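Hypothetical protein SpyM3_0169 (Streptococcus pyogenes, PDB 1PG6) is of unknown function but belongs to the AIM24 (mitochondrial biogenesis) family of the cupin clan and is built of antiparallel beta sheets, with calcium ions bound in the crystal. Local coordinates at residues Phe15-Asn20 with Pro24-Asp29; Val104-Gly109 with Glu219-Ser224; Lys130-Asn135 with Leu190-His195. All coordinates share one frame; numbering follows the deposited sequence.

Contact 1 (Phe15-Asn20 with Pro24-Asp29)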
loop_
_atom_site.group_PDB
_atom_site.type_symbol
_atom_site.label_atom_id
_atom_site.label_comp_id
_atom_site.label_asym_id
_atom_site.label_seq_id
_atom_site.Cartn_x
_atom_site.Cartn_y
_atom_site.Cartn_z
ATOM N N PHE A 15 -4.507 -17.014 -0.780
ATOM C CA PHE A 15 -3.873 -16.505 0.429
ATOM C C PHE A 15 -4.624 -16.882 1.695
ATOM O O PHE A 15 -5.789 -17.272 1.653
ATOM C CB PHE A 15 -3.746 -14.982 0.342
ATOM C CG PHE A 15 -5.065 -14.266 0.311
ATOM C CD1 PHE A 15 -5.671 -13.841 1.490
ATOM C CD2 PHE A 15 -5.723 -14.050 -0.893
ATOM C CE1 PHE A 15 -6.913 -13.215 1.468
ATOM C CE2 PHE A 15 -6.966 -13.424 -0.924
ATOM C CZ PHE A 15 -7.561 -13.007 0.257
ATOM N N THR A 16 -3.936 -16.770 2.824
ATOM C CA THR A 16 -4.527 -17.063 4.117
ATOM C C THR A 16 -3.944 -16.091 5.133
ATOM O O THR A 16 -2.777 -16.203 5.513
ATOM C CB THR A 16 -4.226 -18.508 4.579
ATOM O OG1 THR A 16 -4.804 -19.443 3.659
ATOM C CG2 THR A 16 -4.804 -18.754 5.967
ATOM N N ILE A 17 -4.753 -15.117 5.543
ATOM C CA ILE A 17 -4.328 -14.140 6.541
ATOM C C ILE A 17 -4.600 -14.788 7.887
ATOM O O ILE A 17 -5.711 -15.247 8.152
ATOM C CB ILE A 17 -5.138 -12.826 6.449
ATOM C CG1 ILE A 17 -4.852 -12.117 5.124
ATOM C CG2 ILE A 17 -4.773 -11.906 7.609
ATOM C CD1 ILE A 17 -5.700 -10.870 4.906
ATOM N N ASP A 18 -3.580 -14.847 8.734
ATOM C CA ASP A 18 -3.747 -15.455 10.047
ATOM C C ASP A 18 -4.866 -14.736 10.812
ATOM O O ASP A 18 -4.897 -13.508 10.854
ATOM C CB ASP A 18 -2.439 -15.356 10.827
ATOM C CG ASP A 18 -2.315 -16.430 11.867
ATOM O OD1 ASP A 18 -1.767 -17.505 11.540
ATOM O OD2 ASP A 18 -2.780 -16.207 13.003
ATOM N N GLN A 19 -5.778 -15.495 11.419
ATOM C CA GLN A 19 -6.895 -14.898 12.159
ATOM C C GLN A 19 -6.659 -14.812 13.664
ATOM O O GLN A 19 -7.231 -13.957 14.340
ATOM C CB GLN A 19 -8.179 -15.700 11.933
ATOM C CG GLN A 19 -8.528 -15.967 10.483
ATOM C CD GLN A 19 -9.658 -16.971 10.339
ATOM O OE1 GLN A 19 -10.792 -16.710 10.743
ATOM N NE2 GLN A 19 -9.349 -18.132 9.771
ATOM N N ASN A 20 -5.829 -15.700 14.193
ATOM C CA ASN A 20 -5.569 -15.701 15.622
ATOM C C ASN A 20 -4.476 -14.716 16.012
ATOM O O ASN A 20 -4.517 -14.136 17.096
ATOM C CB ASN A 20 -5.174 -17.101 16.088
ATOM C CG ASN A 20 -6.255 -18.122 15.844
ATOM O OD1 ASN A 20 -7.384 -17.963 16.300
ATOM N ND2 ASN A 20 -5.915 -19.186 15.121
ATOM N N PRO A 24 -0.748 -10.245 12.011
ATOM C CA PRO A 24 -0.788 -11.281 10.987
ATOM C C PRO A 24 0.358 -11.461 10.025
ATOM O O PRO A 24 1.115 -10.543 9.710
ATOM C CB PRO A 24 -2.079 -10.966 10.238
ATOM C CG PRO A 24 -2.106 -9.476 10.267
ATOM C CD PRO A 24 -1.740 -9.191 11.716
ATOM N N LEU A 25 0.457 -12.701 9.574
ATOM C CA LEU A 25 1.423 -13.117 8.578
ATOM C C LEU A 25 0.433 -13.576 7.514
ATOM O O LEU A 25 -0.682 -13.991 7.843
ATOM C CB LEU A 25 2.224 -14.303 9.112
ATOM C CG LEU A 25 3.732 -14.380 8.889
ATOM C CD1 LEU A 25 4.410 -13.057 9.220
ATOM C CD2 LEU A 25 4.282 -15.503 9.752
ATOM N N VAL A 26 0.799 -13.465 6.246
ATOM C CA VAL A 26 -0.091 -13.931 5.198
ATOM C C VAL A 26 0.639 -15.020 4.424
ATOM O O VAL A 26 1.739 -14.808 3.918
ATOM C CB VAL A 26 -0.526 -12.787 4.233
ATOM C CG1 VAL A 26 0.683 -12.105 3.628
ATOM C CG2 VAL A 26 -1.437 -13.345 3.145
ATOM N N GLU A 27 0.036 -16.204 4.387
ATOM C CA GLU A 27 0.607 -17.336 3.675
ATOM C C GLU A 27 -0.031 -17.335 2.295
ATOM O O GLU A 27 -1.257 -17.304 2.168
ATOM C CB GLU A 27 0.292 -18.651 4.395
ATOM C CG GLU A 27 0.798 -18.733 5.828
ATOM C CD GLU A 27 0.434 -20.054 6.494
ATOM O OE1 GLU A 27 -0.760 -20.422 6.481
ATOM O OE2 GLU A 27 1.337 -20.726 7.033
ATOM N N ILE A 28 0.807 -17.371 1.266
ATOM C CA ILE A 28 0.335 -17.332 -0.111
ATOM C C ILE A 28 0.723 -18.569 -0.909
ATOM O O ILE A 28 1.875 -18.995 -0.886
ATOM C CB ILE A 28 0.906 -16.093 -0.835
ATOM C CG1 ILE A 28 0.407 -14.815 -0.148
ATOM C CG2 ILE A 28 0.507 -16.100 -2.300
ATOM C CD1 ILE A 28 1.015 -13.548 -0.717
ATOM N N ASP A 29 -0.251 -19.149 -1.605
ATOM C CA ASP A 29 -0.005 -20.317 -2.441
ATOM C C ASP A 29 -0.051 -19.874 -3.893
ATOM O O ASP A 29 -1.024 -19.261 -4.336
ATOM C CB ASP A 29 -1.057 -21.407 -2.209
ATOM C CG ASP A 29 -0.868 -22.126 -0.894
ATOM O OD1 ASP A 29 -1.621 -21.838 0.060
ATOM O OD2 ASP A 29 0.044 -22.976 -0.813
HETATM O O HOH W 1 -1.345 -17.147 7.904
HETATM O O HOH W 2 -2.003 -20.535 2.296
#
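Ile-17 and Val-26 meet on the apolar side of a beta hairpin in which strand 14-17 runs antiparallel to strand 26-30. CG1 of Ile-17 lies 4.1 Å from CG2 of Val-26. The other branch of Ile-17, CG2, sits anti to the backbone N and lies 3.9 Å from Pro-24 CB, the two side chains side by side and pointing the same way. On the same face Phe-15 CB touches Val-26 CG2 and also lies 4.2 Å from Ile-28 CG1; with chi1 at 65°, CG of Phe-15 stands between the backbone N and carbonyl carbon, and the ring leads away from the hairpin partner toward Ala-105 and Thr-157.

Phe-15/Ile-28 and Ile-17/Val-26 are non-hydrogen-bonded pairs flanking the hydrogen-bonded pair Thr-16/Glu-27. There Thr-16 N donates to Glu-27 O at 2.8 Å, bent to 135° at the hydrogen, and Glu-27 N returns a straighter bond to Thr-16 O. Beyond the strand ends Asp-18 N reaches Leu-25 O at 3.2 Å, with 171° at its hydrogen. Thr-16 and Glu-27 turn their side chains to the polar face, while the carboxylate of Asp-18 accepts from Met-21 N in the connecting turn. One water donates to two carbonyls at once, lying 2.9 Å from Thr-16 O and 3.2 Å from Leu-25 O.

Contact 2 (Val104-Gly109 with Glu219-Ser224)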
loop_
_atom_site.group_PDB
_atom_site.type_symbol
_atom_site.label_atom_id
_atom_site.label_comp_id
_atom_site.label_asym_id
_atom_site.label_seq_id
_atom_site.Cartn_x
_atom_site.Cartn_y
_atom_site.Cartn_z
ATOM N N VAL A 104 -5.917 -6.273 5.168
ATOM C CA VAL A 104 -7.255 -6.375 4.611
ATOM C C VAL A 104 -7.108 -6.784 3.153
ATOM O O VAL A 104 -6.256 -6.256 2.434
ATOM C CB VAL A 104 -8.026 -5.024 4.720
ATOM C CG1 VAL A 104 -7.254 -3.909 4.032
ATOM C CG2 VAL A 104 -9.417 -5.165 4.129
ATOM N N ALA A 105 -7.914 -7.751 2.733
ATOM C CA ALA A 105 -7.879 -8.232 1.355
ATOM C C ALA A 105 -9.061 -7.624 0.613
ATOM O O ALA A 105 -10.191 -7.665 1.092
ATOM C CB ALA A 105 -7.967 -9.752 1.330
ATOM N N LEU A 106 -8.793 -7.065 -0.557
ATOM C CA LEU A 106 -9.830 -6.441 -1.358
ATOM C C LEU A 106 -9.851 -7.046 -2.760
ATOM O O LEU A 106 -8.814 -7.126 -3.429
ATOM C CB LEU A 106 -9.577 -4.932 -1.421
ATOM C CG LEU A 106 -9.600 -4.201 -0.066
ATOM C CD1 LEU A 106 -9.105 -2.769 -0.230
ATOM C CD2 LEU A 106 -11.020 -4.200 0.493
ATOM N N GLU A 107 -11.034 -7.482 -3.189
ATOM C CA GLU A 107 -11.221 -8.090 -4.505
ATOM C C GLU A 107 -11.257 -7.000 -5.570
ATOM O O GLU A 107 -11.973 -6.010 -5.435
ATOM C CB GLU A 107 -12.532 -8.883 -4.533
ATOM C CG GLU A 107 -12.802 -9.634 -5.836
ATOM C CD GLU A 107 -11.903 -10.842 -6.028
ATOM O OE1 GLU A 107 -12.099 -11.582 -7.019
ATOM O OE2 GLU A 107 -10.999 -11.058 -5.192
ATOM N N LEU A 108 -10.483 -7.189 -6.632
ATOM C CA LEU A 108 -10.425 -6.203 -7.699
ATOM C C LEU A 108 -11.210 -6.639 -8.931
ATOM O O LEU A 108 -11.225 -7.814 -9.289
ATOM C CB LEU A 108 -8.970 -5.934 -8.081
ATOM C CG LEU A 108 -8.031 -5.562 -6.925
ATOM C CD1 LEU A 108 -6.621 -5.375 -7.461
ATOM C CD2 LEU A 108 -8.519 -4.296 -6.243
ATOM N N GLY A 109 -11.855 -5.674 -9.573
ATOM C CA GLY A 109 -12.644 -5.956 -10.759
ATOM C C GLY A 109 -13.576 -4.790 -10.995
ATOM O O GLY A 109 -13.153 -3.752 -11.500
ATOM N N GLU A 219 -15.881 3.192 -0.388
ATOM C CA GLU A 219 -15.370 2.877 0.943
ATOM C C GLU A 219 -14.038 3.556 1.228
ATOM O O GLU A 219 -13.233 3.791 0.329
ATOM C CB GLU A 219 -15.208 1.363 1.113
ATOM C CG GLU A 219 -16.506 0.569 1.071
ATOM C CD GLU A 219 -17.163 0.586 -0.292
ATOM O OE1 GLU A 219 -16.483 0.223 -1.279
ATOM O OE2 GLU A 219 -18.357 0.952 -0.373
ATOM N N ILE A 220 -13.824 3.877 2.498
ATOM C CA ILE A 220 -12.589 4.505 2.943
ATOM C C ILE A 220 -12.090 3.653 4.102
ATOM O O ILE A 220 -12.823 3.431 5.061
ATOM C CB ILE A 220 -12.836 5.934 3.468
ATOM C CG1 ILE A 220 -13.376 6.820 2.342
ATOM C CG2 ILE A 220 -11.548 6.513 4.027
ATOM C CD1 ILE A 220 -13.959 8.124 2.836
ATOM N N TYR A 221 -10.862 3.155 4.006
ATOM C CA TYR A 221 -10.296 2.354 5.085
ATOM C C TYR A 221 -9.306 3.216 5.830
ATOM O O TYR A 221 -8.345 3.717 5.249
ATOM C CB TYR A 221 -9.597 1.109 4.530
ATOM C CG TYR A 221 -10.562 0.127 3.929
ATOM C CD1 TYR A 221 -11.152 -0.871 4.709
ATOM C CD2 TYR A 221 -10.947 0.235 2.594
ATOM C CE1 TYR A 221 -12.106 -1.734 4.171
ATOM C CE2 TYR A 221 -11.902 -0.624 2.052
ATOM C CZ TYR A 221 -12.474 -1.597 2.839
ATOM O OH TYR A 221 -13.434 -2.424 2.291
ATOM N N ILE A 222 -9.556 3.426 7.112
ATOM C CA ILE A 222 -8.641 4.231 7.899
ATOM C C ILE A 222 -7.959 3.355 8.933
ATOM O O ILE A 222 -8.429 2.257 9.237
ATOM C CB ILE A 222 -9.358 5.389 8.616
ATOM C CG1 ILE A 222 -10.395 4.842 9.593
ATOM C CG2 ILE A 222 -10.022 6.300 7.592
ATOM C CD1 ILE A 222 -10.964 5.892 10.524
ATOM N N GLN A 223 -6.840 3.839 9.455
ATOM C CA GLN A 223 -6.086 3.107 10.465
ATOM C C GLN A 223 -6.066 3.972 11.723
ATOM O O GLN A 223 -6.143 5.190 11.639
ATOM C CB GLN A 223 -4.664 2.811 9.969
ATOM C CG GLN A 223 -3.808 4.043 9.700
ATOM C CD GLN A 223 -2.452 3.709 9.094
ATOM O OE1 GLN A 223 -1.508 4.506 9.172
ATOM N NE2 GLN A 223 -2.350 2.546 8.470
ATOM N N SER A 224 -5.959 3.339 12.887
ATOM C CA SER A 224 -6.006 4.070 14.149
ATOM C C SER A 224 -4.700 4.656 14.686
ATOM O O SER A 224 -4.672 5.177 15.798
ATOM C CB SER A 224 -6.653 3.199 15.226
ATOM O OG SER A 224 -5.836 2.090 15.525
#
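Val-104 and Tyr-221 mark the nearest backbone approach of strands 103-108 and 219-223, their CA atoms 9.3 Å apart, a spacing too wide for backbone pairing and bridged by side chains that both strands point inward. The two strands belong to different six-stranded antiparallel sheets, so the contact is one of sheet against sheet.

Tyr-221 makes the whole contact on the side of 219-224. Its CG lies anti to the carbonyl carbon (chi1 -68°), which sends the ring across to Leu-106, and the two side chains slide past each other in opposite directions. Methyl CD2 of Leu-106 comes obliquely to the phenol end, 3.8 Å from Tyr-221 CZ and 3.5 Å from Tyr-221 OH. The second methyl, CD1, approaches Tyr-221 CE2 at 4.2 Å, so both leucine methyls lie along the CE2-CZ side of the ring. Val-104 adds a looser touch, its CG2 4.4 Å from Tyr-221 CE1, again oblique to the ring.

Lys-168 of strand 166-171 also packs on Tyr-221, and Tyr-113 of strand 113-116 touches Leu-106. With methyl groups meeting an aromatic ring and its hydroxyl, and with no hydrogen bond between the two segments, this meeting of sheets depends on shape and apolar surface.

Contact 3 (Lys130-Asn135 with Leu190-His195)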
loop_
_atom_site.group_PDB
_atom_site.type_symbol
_atom_site.label_atom_id
_atom_site.label_comp_id
_atom_site.label_asym_id
_atom_site.label_seq_id
_atom_site.Cartn_x
_atom_site.Cartn_y
_atom_site.Cartn_z
ATOM N N LYS A 130 -0.517 1.650 -10.792
ATOM C CA LYS A 130 0.196 2.827 -11.251
ATOM C C LYS A 130 0.417 3.744 -10.056
ATOM O O LYS A 130 -0.435 3.843 -9.172
ATOM C CB LYS A 130 -0.604 3.566 -12.321
ATOM C CG LYS A 130 0.127 4.762 -12.895
ATOM C CD LYS A 130 -0.741 5.539 -13.870
ATOM C CE LYS A 130 0.011 6.740 -14.428
ATOM N NZ LYS A 130 0.494 7.640 -13.338
HETATM N N MSE A 131 1.569 4.406 -10.036
HETATM C CA MSE A 131 1.919 5.335 -8.969
HETATM C C MSE A 131 1.723 6.753 -9.487
HETATM O O MSE A 131 2.015 7.040 -10.649
HETATM C CB MSE A 131 3.388 5.160 -8.562
HETATM C CG MSE A 131 3.791 3.751 -8.150
HETATM SE SE MSE A 131 2.862 3.139 -6.568
HETATM C CE MSE A 131 3.629 4.357 -5.287
ATOM N N GLU A 132 1.234 7.642 -8.629
ATOM C CA GLU A 132 1.029 9.031 -9.018
ATOM C C GLU A 132 1.451 9.988 -7.915
ATOM O O GLU A 132 0.982 9.892 -6.781
ATOM C CB GLU A 132 -0.438 9.298 -9.364
ATOM C CG GLU A 132 -0.734 10.776 -9.625
ATOM C CD GLU A 132 -2.217 11.082 -9.730
ATOM O OE1 GLU A 132 -2.856 10.618 -10.697
ATOM O OE2 GLU A 132 -2.744 11.785 -8.841
ATOM N N ARG A 133 2.346 10.911 -8.249
ATOM C CA ARG A 133 2.801 11.898 -7.284
ATOM C C ARG A 133 1.718 12.965 -7.176
ATOM O O ARG A 133 1.257 13.495 -8.188
ATOM C CB ARG A 133 4.124 12.521 -7.744
ATOM C CG ARG A 133 4.625 13.651 -6.858
ATOM C CD ARG A 133 6.148 13.668 -6.792
ATOM N NE ARG A 133 6.769 13.755 -8.110
ATOM C CZ ARG A 133 8.080 13.677 -8.320
ATOM N NH1 ARG A 133 8.908 13.512 -7.297
ATOM N NH2 ARG A 133 8.563 13.764 -9.553
ATOM N N GLN A 134 1.296 13.264 -5.952
ATOM C CA GLN A 134 0.259 14.266 -5.739
ATOM C C GLN A 134 0.847 15.655 -5.944
ATOM O O GLN A 134 2.011 15.893 -5.629
ATOM C CB GLN A 134 -0.326 14.118 -4.334
ATOM C CG GLN A 134 -0.889 12.729 -4.088
ATOM C CD GLN A 134 -1.854 12.300 -5.177
ATOM O OE1 GLN A 134 -2.960 12.828 -5.284
ATOM N NE2 GLN A 134 -1.435 11.344 -6.000
ATOM N N ASN A 135 0.042 16.569 -6.476
ATOM C CA ASN A 135 0.505 17.921 -6.754
ATOM C C ASN A 135 0.781 18.756 -5.508
ATOM O O ASN A 135 0.237 19.847 -5.350
ATOM C CB ASN A 135 -0.503 18.648 -7.650
ATOM C CG ASN A 135 0.136 19.771 -8.449
ATOM O OD1 ASN A 135 0.695 20.715 -7.884
ATOM N ND2 ASN A 135 0.061 19.671 -9.773
ATOM N N LEU A 190 -14.382 7.102 -5.806
ATOM C CA LEU A 190 -14.565 8.313 -5.004
ATOM C C LEU A 190 -13.734 9.479 -5.531
ATOM O O LEU A 190 -12.730 9.285 -6.216
ATOM C CB LEU A 190 -14.158 8.056 -3.543
ATOM C CG LEU A 190 -15.099 7.271 -2.626
ATOM C CD1 LEU A 190 -14.346 6.796 -1.387
ATOM C CD2 LEU A 190 -16.268 8.148 -2.231
ATOM N N ASP A 191 -14.169 10.695 -5.220
ATOM C CA ASP A 191 -13.422 11.881 -5.609
ATOM C C ASP A 191 -12.562 12.189 -4.390
ATOM O O ASP A 191 -13.065 12.214 -3.268
ATOM C CB ASP A 191 -14.367 13.048 -5.893
ATOM C CG ASP A 191 -15.253 12.797 -7.095
ATOM O OD1 ASP A 191 -16.147 11.928 -7.010
ATOM O OD2 ASP A 191 -15.048 13.462 -8.130
ATOM N N TYR A 192 -11.270 12.410 -4.594
ATOM C CA TYR A 192 -10.400 12.696 -3.465
ATOM C C TYR A 192 -9.440 13.834 -3.761
ATOM O O TYR A 192 -9.144 14.133 -4.919
ATOM C CB TYR A 192 -9.605 11.446 -3.086
ATOM C CG TYR A 192 -8.323 11.276 -3.864
ATOM C CD1 TYR A 192 -7.115 11.752 -3.359
ATOM C CD2 TYR A 192 -8.316 10.645 -5.106
ATOM C CE1 TYR A 192 -5.930 11.599 -4.065
ATOM C CE2 TYR A 192 -7.137 10.489 -5.826
ATOM C CZ TYR A 192 -5.946 10.965 -5.298
ATOM O OH TYR A 192 -4.772 10.790 -5.985
ATOM N N ASP A 193 -8.953 14.460 -2.698
ATOM C CA ASP A 193 -8.019 15.564 -2.817
ATOM C C ASP A 193 -7.181 15.685 -1.553
ATOM O O ASP A 193 -7.701 16.001 -0.483
ATOM C CB ASP A 193 -8.774 16.875 -3.052
ATOM C CG ASP A 193 -7.847 18.079 -3.115
ATOM O OD1 ASP A 193 -8.351 19.221 -3.089
ATOM O OD2 ASP A 193 -6.619 17.883 -3.194
ATOM N N ILE A 194 -5.885 15.423 -1.679
ATOM C CA ILE A 194 -4.964 15.534 -0.553
ATOM C C ILE A 194 -4.417 16.957 -0.585
ATOM O O ILE A 194 -3.862 17.391 -1.594
ATOM C CB ILE A 194 -3.805 14.521 -0.680
ATOM C CG1 ILE A 194 -4.367 13.097 -0.638
ATOM C CG2 ILE A 194 -2.796 14.732 0.445
ATOM C CD1 ILE A 194 -3.344 12.004 -0.892
ATOM N N HIS A 195 -4.575 17.679 0.518
ATOM C CA HIS A 195 -4.126 19.065 0.580
ATOM C C HIS A 195 -3.870 19.509 2.012
ATOM O O HIS A 195 -4.243 18.820 2.960
ATOM C CB HIS A 195 -5.201 19.956 -0.037
ATOM C CG HIS A 195 -6.522 19.865 0.664
ATOM N ND1 HIS A 195 -6.840 20.645 1.755
ATOM C CD2 HIS A 195 -7.578 19.039 0.472
ATOM C CE1 HIS A 195 -8.035 20.305 2.204
ATOM N NE2 HIS A 195 -8.504 19.333 1.444
HETATM O O HOH W 3 -4.674 14.884 -4.441
#
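The phenol of Tyr-192 and the amide of Gln-134 come from opposite directions, with their planes turned 35° against each other. Gln-134 OE1 stands at the edge of the ring, near its plane, and takes a hydrogen bond from Tyr-192 OH at 2.8 Å; the hydroxyl lies above the carbonyl plane of the amide. Trp-186 meets the tyrosine in an edge-to-face stack. The carboxylate of Glu-132 is turned 22° from the ring plane, its OE2 3.6 Å from Tyr-192 OH.

A bend at chi2 (-52°) curls Gln-134 back along its own segment, where NE2 donates to Glu-132 O at 2.9 Å and to Glu-132 OE2 at 3.2 Å. Held through both ends, the amide has its orientation fixed. OE1 also accepts from a water 2.8 Å away, and that water takes the N-H of Ile-194, linking the amide to the opposing backbone. Nearer the backbone of Gln-134, its CG touches Ile-194 CD1 at 4.1 Å, the two side chains crossing at about a right angle.

Strand 128-133 edges a six-stranded antiparallel sheet and strand 191-195 edges a three-stranded one. The arrangement is a side-chain bridge from just past the end of edge strand 128-133 to edge strand 191-195 in this beta-rich, cupin-clan fold.

In the fold
Three ways of joining beta strands appear here. Contact 1, within one hairpin, combines backbone bonds with an apolar face; contact 2 joins strands of different sheets in the buried interior by apolar side chains; contact 3, partly buried, joins sheet edges mainly through polar side chains and a water. Contacts 2 and 3 share a six-stranded sheet, through strands 219-223 and 128-133. Contacts 1 and 3 lie on opposite sides of the chain's centre, and contact 2 touches both. Phe-15 CZ lies 3.5 Å from Ala-105 CB, so the hairpin packs against strand 103-108, while Leu-190 CD1 lies 3.9 Å from Ile-220 CG1. Along the chain contact 3 is nested inside the loop closed by contact 2.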